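Local coordinates for protein putative phosphosugar isomerase (Silicibacter pomeroyi DSS-3, PDB 3FJ1) that is a putative two-SIS-domain phosphosugar isomerase of unproven activity that probably binds carbohydrate derivatives and may act as an aminotransferase of the GlmS and GlmD type, at residues L23-V34 against A137-G145; T153-L164 against L306-Y317. All blocks are in the same frame, centred on the assembly; numbering follows the deposited sequence.

Contact 1. Residues L23-V34 against A137-G145; sequences LLDHGAQDVARV and AHTIDIHAG
His143 meets the first turn of the helical segment 23-34 with its imidazole ring. Its NE2 lies 3.4 Å from His26 CB, and CE1 comes near the backbone N of Gly27. The two histidine rings are nearly parallel, their planes 25° apart, but slid so far that they barely overlap. CG of His26 is anti to its carbonyl carbon (chi1 -59°), and the ring leads away from the strand side, leaving CB to do the touching. Leu23 packs beside the His143 ring. Leu23 CD1 reaches Asp141 O at 3.4 Å, and CD2 lies 3.6 Å from Ile142 O.

Ile140 fills the middle. Its CG2 meets Val31 CG2 at 4.0 Å, the two side chains crossing at about a right angle. CG1 faces Val34 CG2 more loosely, so Ile140 lies between the two valines. Further along, Val34 CG2 rests 3.7 Å from His138 CB, the side chains sliding past each other in opposite directions.

No direct hydrogen bond joins the two segments; one water does. It donates to Asp30 OD2 at 2.6 Å and to Thr139 O, and accepts from Asp141 N. The turn after the strand is held from within: His143 N donates to Asp141 OD1 at 2.9 Å, forming an Asx turn. His143 ND1 bonds weakly to Asp141 O.

Strand 138-141 is an outermost strand of its parallel sheet within the chain, bonded to strand 120-125. The 23-34 part of helix 8-41 runs roughly antiparallel to it and packs at the sheet edge, as in the α/β sandwich of SIS domains. Apolar packing thus joins helix and strand in the middle, while a water bridge and a histidine with backbone fixed by the Asx turn, its ring only weakly tied, serve the more polar parts.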
loop_
_atom_site.group_PDB
_atom_site.type_symbol
_atom_site.label_atom_id
_atom_site.label_comp_id
_atom_site.label_asym_id
_atom_site.label_seq_id
_atom_site.Cartn_x
_atom_site.Cartn_y
_atom_site.Cartn_z
ATOM N N LEU A 23 -11.319 6.509 26.175
ATOM C CA LEU A 23 -10.761 7.447 25.204
ATOM C C LEU A 23 -11.740 8.614 24.977
ATOM O O LEU A 23 -11.344 9.754 24.991
ATOM C CB LEU A 23 -10.441 6.714 23.886
ATOM C CG LEU A 23 -10.007 7.615 22.736
ATOM C CD1 LEU A 23 -8.778 8.457 23.093
ATOM C CD2 LEU A 23 -9.818 6.715 21.526
ATOM N N LEU A 24 -13.017 8.312 24.794
ATOM C CA LEU A 24 -14.044 9.345 24.632
ATOM C C LEU A 24 -14.093 10.278 25.851
ATOM O O LEU A 24 -14.151 11.502 25.697
ATOM C CB LEU A 24 -15.408 8.718 24.362
ATOM C CG LEU A 24 -15.649 8.051 23.006
ATOM C CD1 LEU A 24 -16.858 7.116 23.008
ATOM C CD2 LEU A 24 -15.775 9.112 21.867
ATOM N N ASP A 25 -14.042 9.700 27.051
ATOM C CA ASP A 25 -14.072 10.466 28.290
ATOM C C ASP A 25 -12.745 11.198 28.561
ATOM O O ASP A 25 -12.727 12.416 28.637
ATOM C CB ASP A 25 -14.441 9.550 29.473
ATOM C CG ASP A 25 -15.850 8.998 29.370
ATOM O OD1 ASP A 25 -16.654 9.514 28.546
ATOM O OD2 ASP A 25 -16.150 8.029 30.097
ATOM N N HIS A 26 -11.642 10.468 28.673
ATOM C CA HIS A 26 -10.341 11.046 29.021
ATOM C C HIS A 26 -9.574 11.739 27.918
ATOM O O HIS A 26 -8.693 12.539 28.219
ATOM C CB HIS A 26 -9.430 9.974 29.626
ATOM C CG HIS A 26 -9.998 9.357 30.858
ATOM N ND1 HIS A 26 -9.796 9.882 32.119
ATOM C CD2 HIS A 26 -10.828 8.299 31.015
ATOM C CE1 HIS A 26 -10.450 9.146 33.003
ATOM N NE2 HIS A 26 -11.085 8.181 32.356
ATOM N N GLY A 27 -9.869 11.426 26.653
ATOM C CA GLY A 27 -9.157 12.030 25.518
ATOM C C GLY A 27 -9.866 13.204 24.878
ATOM O O GLY A 27 -9.272 13.896 24.043
ATOM N N ALA A 28 -11.120 13.438 25.246
ATOM C CA ALA A 28 -11.920 14.501 24.653
ATOM C C ALA A 28 -11.238 15.869 24.693
ATOM O O ALA A 28 -11.256 16.605 23.697
ATOM C CB ALA A 28 -13.293 14.572 25.326
ATOM N N GLN A 29 -10.623 16.207 25.828
ATOM C CA GLN A 29 -9.994 17.526 25.986
ATOM C C GLN A 29 -8.781 17.744 25.076
ATOM O O GLN A 29 -8.671 18.771 24.386
ATOM C CB GLN A 29 -9.614 17.751 27.467
ATOM C CG GLN A 29 -9.111 19.189 27.740
ATOM C CD GLN A 29 -8.884 19.489 29.220
ATOM O OE1 GLN A 29 -7.994 18.921 29.863
ATOM N NE2 GLN A 29 -9.672 20.413 29.752
ATOM N N ASP A 30 -7.866 16.794 25.092
ATOM C CA ASP A 30 -6.697 16.853 24.254
ATOM C C ASP A 30 -7.069 16.847 22.772
ATOM O O ASP A 30 -6.489 17.607 21.967
ATOM C CB ASP A 30 -5.745 15.717 24.582
ATOM C CG ASP A 30 -5.021 15.956 25.878
ATOM O OD1 ASP A 30 -5.279 17.009 26.520
ATOM O OD2 ASP A 30 -4.187 15.109 26.253
ATOM N N VAL A 31 -8.058 16.041 22.409
ATOM C CA VAL A 31 -8.482 16.028 21.027
ATOM C C VAL A 31 -9.049 17.393 20.625
ATOM O O VAL A 31 -8.713 17.906 19.558
ATOM C CB VAL A 31 -9.496 14.902 20.738
ATOM C CG1 VAL A 31 -10.097 15.107 19.358
ATOM C CG2 VAL A 31 -8.819 13.548 20.823
ATOM N N ALA A 32 -9.853 18.010 21.490
ATOM C CA ALA A 32 -10.492 19.275 21.151
ATOM C C ALA A 32 -9.450 20.377 20.981
ATOM O O ALA A 32 -9.563 21.243 20.098
ATOM C CB ALA A 32 -11.495 19.680 22.217
ATOM N N ARG A 33 -8.448 20.343 21.855
ATOM C CA ARG A 33 -7.356 21.320 21.812
ATOM C C ARG A 33 -6.554 21.205 20.515
ATOM O O ARG A 33 -6.259 22.228 19.876
ATOM C CB ARG A 33 -6.447 21.141 23.022
ATOM C CG ARG A 33 -7.021 21.692 24.284
ATOM C CD ARG A 33 -6.144 21.385 25.468
ATOM N NE ARG A 33 -6.682 22.025 26.669
ATOM C CZ ARG A 33 -6.199 21.868 27.898
ATOM N NH1 ARG A 33 -5.151 21.094 28.119
ATOM N NH2 ARG A 33 -6.774 22.498 28.916
ATOM N N VAL A 34 -6.229 19.978 20.096
ATOM C CA VAL A 34 -5.488 19.790 18.843
ATOM C C VAL A 34 -6.351 20.241 17.658
ATOM O O VAL A 34 -5.863 20.922 16.778
ATOM C CB VAL A 34 -5.003 18.345 18.633
ATOM C CG1 VAL A 34 -4.302 18.195 17.280
ATOM C CG2 VAL A 34 -4.057 17.919 19.801
ATOM N N ALA A 137 4.508 17.838 18.073
ATOM C CA ALA A 137 3.969 19.064 18.636
ATOM C C ALA A 137 2.830 18.753 19.599
ATOM O O ALA A 137 2.658 19.441 20.604
ATOM C CB ALA A 137 3.497 20.040 17.512
ATOM N N HIS A 138 2.057 17.711 19.288
ATOM C CA HIS A 138 0.965 17.269 20.124
ATOM C C HIS A 138 0.911 15.755 20.162
ATOM O O HIS A 138 1.216 15.090 19.170
ATOM C CB HIS A 138 -0.358 17.783 19.558
ATOM C CG HIS A 138 -0.422 19.269 19.461
ATOM N ND1 HIS A 138 -0.737 20.063 20.538
ATOM C CD2 HIS A 138 -0.198 20.107 18.428
ATOM C CE1 HIS A 138 -0.683 21.334 20.179
ATOM N NE2 HIS A 138 -0.349 21.390 18.904
ATOM N N THR A 139 0.502 15.214 21.310
ATOM C CA THR A 139 0.292 13.781 21.432
ATOM C C THR A 139 -1.115 13.508 21.906
ATOM O O THR A 139 -1.582 14.098 22.891
ATOM C CB THR A 139 1.281 13.147 22.380
ATOM O OG1 THR A 139 2.583 13.309 21.816
ATOM C CG2 THR A 139 0.961 11.622 22.592
ATOM N N ILE A 140 -1.803 12.627 21.199
ATOM C CA ILE A 140 -3.100 12.163 21.634
ATOM C C ILE A 140 -2.932 10.726 22.149
ATOM O O ILE A 140 -2.620 9.787 21.383
ATOM C CB ILE A 140 -4.141 12.221 20.503
ATOM C CG1 ILE A 140 -4.404 13.682 20.130
ATOM C CG2 ILE A 140 -5.411 11.519 20.921
ATOM C CD1 ILE A 140 -5.139 13.891 18.846
ATOM N N ASP A 141 -3.119 10.564 23.457
ATOM C CA ASP A 141 -3.097 9.251 24.092
ATOM C C ASP A 141 -4.384 8.490 23.671
ATOM O O ASP A 141 -5.513 8.956 23.913
ATOM C CB ASP A 141 -3.051 9.449 25.600
ATOM C CG ASP A 141 -2.874 8.163 26.393
ATOM O OD1 ASP A 141 -3.178 7.040 25.928
ATOM O OD2 ASP A 141 -2.454 8.312 27.568
ATOM N N ILE A 142 -4.201 7.338 23.045
ATOM C CA ILE A 142 -5.334 6.514 22.568
ATOM C C ILE A 142 -6.084 5.711 23.648
ATOM O O ILE A 142 -7.169 5.155 23.383
ATOM C CB ILE A 142 -4.908 5.596 21.381
ATOM C CG1 ILE A 142 -3.997 4.432 21.840
ATOM C CG2 ILE A 142 -4.262 6.497 20.251
ATOM C CD1 ILE A 142 -3.621 3.432 20.724
ATOM N N HIS A 143 -5.546 5.670 24.858
ATOM C CA HIS A 143 -6.213 4.983 25.962
ATOM C C HIS A 143 -6.623 3.529 25.673
ATOM O O HIS A 143 -7.706 3.093 26.039
ATOM C CB HIS A 143 -7.430 5.821 26.437
ATOM C CG HIS A 143 -7.063 7.146 27.030
ATOM N ND1 HIS A 143 -6.848 8.277 26.272
ATOM C CD2 HIS A 143 -6.854 7.514 28.314
ATOM C CE1 HIS A 143 -6.532 9.285 27.062
ATOM N NE2 HIS A 143 -6.531 8.845 28.305
ATOM N N ALA A 144 -5.737 2.788 25.012
ATOM C CA ALA A 144 -5.960 1.389 24.692
ATOM C C ALA A 144 -5.651 0.550 25.926
ATOM O O ALA A 144 -6.199 -0.536 26.081
ATOM C CB ALA A 144 -5.041 0.956 23.561
ATOM N N GLY A 145 -4.788 1.072 26.797
ATOM C CA GLY A 145 -4.316 0.314 27.974
ATOM C C GLY A 145 -3.312 -0.738 27.529
ATOM O O GLY A 145 -2.928 -0.794 26.375
HETATM O O HOH W 1 -3.402 12.901 25.172
#

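Contact 2. Residues T153-L164 against L306-Y317; sequences TKTFVTSAVAGL and LTDPLSLIVSFY
Thr153 lays its methyl group over the ring of Tyr317, a CH-pi contact with CG2 3.5 Å from the ring centroid and 11° off the normal. CG2 is anti to the carbonyl carbon of Thr153, and OG1 takes the position between N and that carbon (chi1 58°). The opposite face of the ring carries Ile313 O from its own helix. Val157 CG2 touches the ring edge at Tyr317 CE2. Tyr317 OH comes within 3.3 Å of Phe156 CB, but its hydrogen bond goes to Glu222 of helix 217-231.

Two knobs-into-holes fits follow. Val157 sits among Leu310, Ile313, Val314 and Tyr317, with its CG2 4.0 Å from Val314 CG2. In return, Leu310 sits among Val157, Ala160, Val161 and Leu164. Its CD2 reaches Ala160 CB at 3.7 Å. CD1 presses on Val161 CG2 at 3.5 Å, tighter than usual for two carbons. At the far end Leu164 CD1 lies 3.7 Å from Leu306 O, a carbonyl bonded to Tyr60 of helix 53-69.

The helices run almost exactly antiparallel, at 177°, and join the two SIS domains. No hydrogen bond crosses between the segments. Cohesion across this buried interface therefore rests on the fit of apolar groups and on one aromatic face, with the tyrosine hydroxyl satisfied by a third helix.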
loop_
_atom_site.group_PDB
_atom_site.type_symbol
_atom_site.label_atom_id
_atom_site.label_comp_id
_atom_site.label_asym_id
_atom_site.label_seq_id
_atom_site.Cartn_x
_atom_site.Cartn_y
_atom_site.Cartn_z
ATOM N N THR A 153 -5.948 -5.673 19.301
ATOM C CA THR A 153 -7.212 -5.212 18.779
ATOM C C THR A 153 -7.593 -3.835 19.353
ATOM O O THR A 153 -8.166 -2.961 18.662
ATOM C CB THR A 153 -8.323 -6.277 19.085
ATOM O OG1 THR A 153 -8.401 -6.503 20.501
ATOM C CG2 THR A 153 -8.035 -7.645 18.383
ATOM N N LYS A 154 -7.301 -3.635 20.628
ATOM C CA LYS A 154 -7.615 -2.372 21.262
ATOM C C LYS A 154 -6.854 -1.219 20.609
ATOM O O LYS A 154 -7.399 -0.136 20.398
ATOM C CB LYS A 154 -7.276 -2.422 22.750
ATOM C CG LYS A 154 -8.160 -3.343 23.524
ATOM C CD LYS A 154 -7.935 -3.218 25.049
ATOM C CE LYS A 154 -6.522 -3.577 25.522
ATOM N NZ LYS A 154 -6.436 -3.347 27.007
ATOM N N THR A 155 -5.574 -1.454 20.365
ATOM C CA THR A 155 -4.721 -0.463 19.731
ATOM C C THR A 155 -5.284 -0.059 18.370
ATOM O O THR A 155 -5.355 1.123 18.055
ATOM C CB THR A 155 -3.277 -0.983 19.603
ATOM O OG1 THR A 155 -2.671 -1.005 20.906
ATOM C CG2 THR A 155 -2.442 -0.070 18.702
ATOM N N PHE A 156 -5.662 -1.036 17.540
ATOM C CA PHE A 156 -6.263 -0.678 16.239
ATOM C C PHE A 156 -7.532 0.192 16.395
ATOM O O PHE A 156 -7.645 1.269 15.800
ATOM C CB PHE A 156 -6.592 -1.917 15.412
ATOM C CG PHE A 156 -7.131 -1.570 14.061
ATOM C CD1 PHE A 156 -6.277 -1.341 13.012
ATOM C CD2 PHE A 156 -8.485 -1.334 13.871
ATOM C CE1 PHE A 156 -6.751 -0.984 11.768
ATOM C CE2 PHE A 156 -8.986 -0.966 12.601
ATOM C CZ PHE A 156 -8.095 -0.774 11.547
ATOM N N VAL A 157 -8.474 -0.292 17.196
ATOM C CA VAL A 157 -9.770 0.391 17.363
ATOM C C VAL A 157 -9.610 1.772 17.949
ATOM O O VAL A 157 -10.104 2.729 17.370
ATOM C CB VAL A 157 -10.794 -0.473 18.139
ATOM C CG1 VAL A 157 -12.058 0.321 18.417
ATOM C CG2 VAL A 157 -11.124 -1.760 17.338
ATOM N N THR A 158 -8.895 1.889 19.068
ATOM C CA THR A 158 -8.697 3.185 19.725
ATOM C C THR A 158 -7.861 4.178 18.901
ATOM O O THR A 158 -8.134 5.380 18.930
ATOM C CB THR A 158 -8.094 3.059 21.145
ATOM O OG1 THR A 158 -6.817 2.416 21.093
ATOM C CG2 THR A 158 -9.052 2.295 22.091
ATOM N N SER A 159 -6.869 3.682 18.163
ATOM C CA SER A 159 -6.091 4.549 17.254
ATOM C C SER A 159 -7.031 5.207 16.231
ATOM O O SER A 159 -6.989 6.436 15.983
ATOM C CB SER A 159 -4.970 3.770 16.560
ATOM O OG SER A 159 -3.928 3.390 17.479
ATOM N N ALA A 160 -7.861 4.376 15.592
ATOM C CA ALA A 160 -8.788 4.863 14.625
ATOM C C ALA A 160 -9.806 5.822 15.242
ATOM O O ALA A 160 -10.068 6.881 14.672
ATOM C CB ALA A 160 -9.473 3.689 13.859
ATOM N N VAL A 161 -10.334 5.484 16.420
ATOM C CA VAL A 161 -11.291 6.343 17.089
ATOM C C VAL A 161 -10.677 7.704 17.429
ATOM O O VAL A 161 -11.302 8.744 17.158
ATOM C CB VAL A 161 -11.900 5.678 18.335
ATOM C CG1 VAL A 161 -12.655 6.681 19.150
ATOM C CG2 VAL A 161 -12.822 4.517 17.886
ATOM N N ALA A 162 -9.459 7.693 17.973
ATOM C CA ALA A 162 -8.729 8.935 18.268
ATOM C C ALA A 162 -8.617 9.834 17.035
ATOM O O ALA A 162 -8.880 11.050 17.118
ATOM C CB ALA A 162 -7.356 8.658 18.878
ATOM N N GLY A 163 -8.177 9.255 15.914
ATOM C CA GLY A 163 -8.072 9.993 14.647
ATOM C C GLY A 163 -9.421 10.500 14.155
ATOM O O GLY A 163 -9.535 11.639 13.688
ATOM N N LEU A 164 -10.454 9.678 14.272
ATOM C CA LEU A 164 -11.806 10.090 13.869
ATOM C C LEU A 164 -12.359 11.229 14.733
ATOM O O LEU A 164 -13.024 12.118 14.209
ATOM C CB LEU A 164 -12.785 8.899 13.805
ATOM C CG LEU A 164 -12.563 7.911 12.635
ATOM C CD1 LEU A 164 -13.432 6.680 12.879
ATOM C CD2 LEU A 164 -12.763 8.499 11.186
ATOM N N LEU A 306 -18.311 6.654 8.388
ATOM C CA LEU A 306 -16.900 6.535 8.758
ATOM C C LEU A 306 -16.596 5.681 10.004
ATOM O O LEU A 306 -15.483 5.225 10.183
ATOM C CB LEU A 306 -16.277 7.936 8.889
ATOM C CG LEU A 306 -16.188 8.694 7.553
ATOM C CD1 LEU A 306 -15.659 10.122 7.753
ATOM C CD2 LEU A 306 -15.325 7.895 6.587
ATOM N N THR A 307 -17.576 5.502 10.877
ATOM C CA THR A 307 -17.418 4.665 12.059
ATOM C C THR A 307 -17.846 3.215 11.783
ATOM O O THR A 307 -17.456 2.309 12.513
ATOM C CB THR A 307 -18.197 5.260 13.286
ATOM O OG1 THR A 307 -19.455 5.780 12.842
ATOM C CG2 THR A 307 -17.388 6.429 13.937
ATOM N N ASP A 308 -18.591 2.973 10.706
ATOM C CA ASP A 308 -19.072 1.626 10.398
ATOM C C ASP A 308 -17.982 0.560 10.341
ATOM O O ASP A 308 -18.172 -0.523 10.866
ATOM C CB ASP A 308 -19.917 1.583 9.113
ATOM C CG ASP A 308 -21.411 1.915 9.342
ATOM O OD1 ASP A 308 -21.855 2.214 10.479
ATOM O OD2 ASP A 308 -22.132 1.893 8.332
ATOM N N PRO A 309 -16.841 0.848 9.686
ATOM C CA PRO A 309 -15.793 -0.173 9.620
ATOM C C PRO A 309 -15.269 -0.676 10.971
ATOM O O PRO A 309 -14.866 -1.821 11.050
ATOM C CB PRO A 309 -14.699 0.496 8.777
ATOM C CG PRO A 309 -15.446 1.463 7.926
ATOM C CD PRO A 309 -16.496 2.020 8.859
ATOM N N LEU A 310 -15.294 0.157 12.007
ATOM C CA LEU A 310 -14.838 -0.268 13.322
ATOM C C LEU A 310 -15.742 -1.367 13.893
ATOM O O LEU A 310 -15.268 -2.326 14.531
ATOM C CB LEU A 310 -14.739 0.925 14.265
ATOM C CG LEU A 310 -13.565 1.895 14.028
ATOM C CD1 LEU A 310 -13.798 3.100 14.892
ATOM C CD2 LEU A 310 -12.188 1.242 14.285
ATOM N N SER A 311 -17.046 -1.257 13.652
ATOM C CA SER A 311 -17.950 -2.293 14.105
ATOM C C SER A 311 -17.618 -3.630 13.367
ATOM O O SER A 311 -17.548 -4.713 13.960
ATOM C CB SER A 311 -19.396 -1.831 13.853
ATOM O OG SER A 311 -20.300 -2.902 14.073
ATOM N N LEU A 312 -17.381 -3.545 12.066
ATOM C CA LEU A 312 -17.091 -4.736 11.258
ATOM C C LEU A 312 -15.813 -5.455 11.699
ATOM O O LEU A 312 -15.776 -6.663 11.774
ATOM C CB LEU A 312 -16.954 -4.337 9.782
ATOM C CG LEU A 312 -18.102 -3.564 9.144
ATOM C CD1 LEU A 312 -17.811 -3.275 7.676
ATOM C CD2 LEU A 312 -19.413 -4.377 9.301
ATOM N N ILE A 313 -14.750 -4.691 11.972
ATOM C CA ILE A 313 -13.493 -5.285 12.399
ATOM C C ILE A 313 -13.630 -5.936 13.776
ATOM O O ILE A 313 -12.989 -6.944 14.020
ATOM C CB ILE A 313 -12.296 -4.311 12.322
ATOM C CG1 ILE A 313 -10.959 -5.097 12.267
ATOM C CG2 ILE A 313 -12.356 -3.207 13.439
ATOM C CD1 ILE A 313 -10.694 -5.918 10.959
ATOM N N VAL A 314 -14.431 -5.364 14.670
ATOM C CA VAL A 314 -14.658 -5.991 15.989
ATOM C C VAL A 314 -15.340 -7.370 15.794
ATOM O O VAL A 314 -14.938 -8.382 16.424
ATOM C CB VAL A 314 -15.409 -5.069 16.970
ATOM C CG1 VAL A 314 -15.856 -5.856 18.214
ATOM C CG2 VAL A 314 -14.499 -3.839 17.387
ATOM N N SER A 315 -16.345 -7.421 14.929
ATOM C CA SER A 315 -17.003 -8.699 14.627
ATOM C C SER A 315 -15.998 -9.697 14.013
ATOM O O SER A 315 -15.996 -10.889 14.333
ATOM C CB SER A 315 -18.211 -8.495 13.737
ATOM O OG SER A 315 -19.258 -7.811 14.448
ATOM N N PHE A 316 -15.149 -9.195 13.127
ATOM C CA PHE A 316 -14.127 -10.044 12.520
ATOM C C PHE A 316 -13.180 -10.610 13.578
ATOM O O PHE A 316 -12.843 -11.801 13.542
ATOM C CB PHE A 316 -13.327 -9.265 11.461
ATOM C CG PHE A 316 -12.184 -10.060 10.871
ATOM C CD1 PHE A 316 -12.403 -10.948 9.861
ATOM C CD2 PHE A 316 -10.895 -9.915 11.341
ATOM C CE1 PHE A 316 -11.347 -11.679 9.327
ATOM C CE2 PHE A 316 -9.855 -10.654 10.821
ATOM C CZ PHE A 316 -10.074 -11.519 9.823
ATOM N N TYR A 317 -12.706 -9.742 14.473
ATOM C CA TYR A 317 -11.782 -10.154 15.534
ATOM C C TYR A 317 -12.385 -11.290 16.359
ATOM O O TYR A 317 -11.730 -12.277 16.705
ATOM C CB TYR A 317 -11.462 -8.987 16.472
ATOM C CG TYR A 317 -10.598 -7.848 15.919
ATOM C CD1 TYR A 317 -9.575 -8.070 14.995
ATOM C CD2 TYR A 317 -10.751 -6.560 16.423
ATOM C CE1 TYR A 317 -8.767 -7.014 14.547
ATOM C CE2 TYR A 317 -9.947 -5.503 15.976
ATOM C CZ TYR A 317 -8.959 -5.744 15.052
ATOM O OH TYR A 317 -8.180 -4.667 14.626
#

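The contacts come in series along the chain: contact 1 closes before contact 2 opens. Their centres lie about 16 Å apart. Contact 1 is nearer the outside, about 18 Å from the chain centre, and contact 2 is about 5 Å from it. Helix 153-171 follows strand 138-141 across a connecting loop, and the two contacts touch where Leu23 and Ile142 pack on Thr158. Helix 153-171, part of contact 2, therefore packs on both segments of contact 1, in the first SIS half. On another side it meets helix 308-326 of the second half. The two contacts together connect the edge of the first sheet, through helix 153-171, with the interface between the SIS domains.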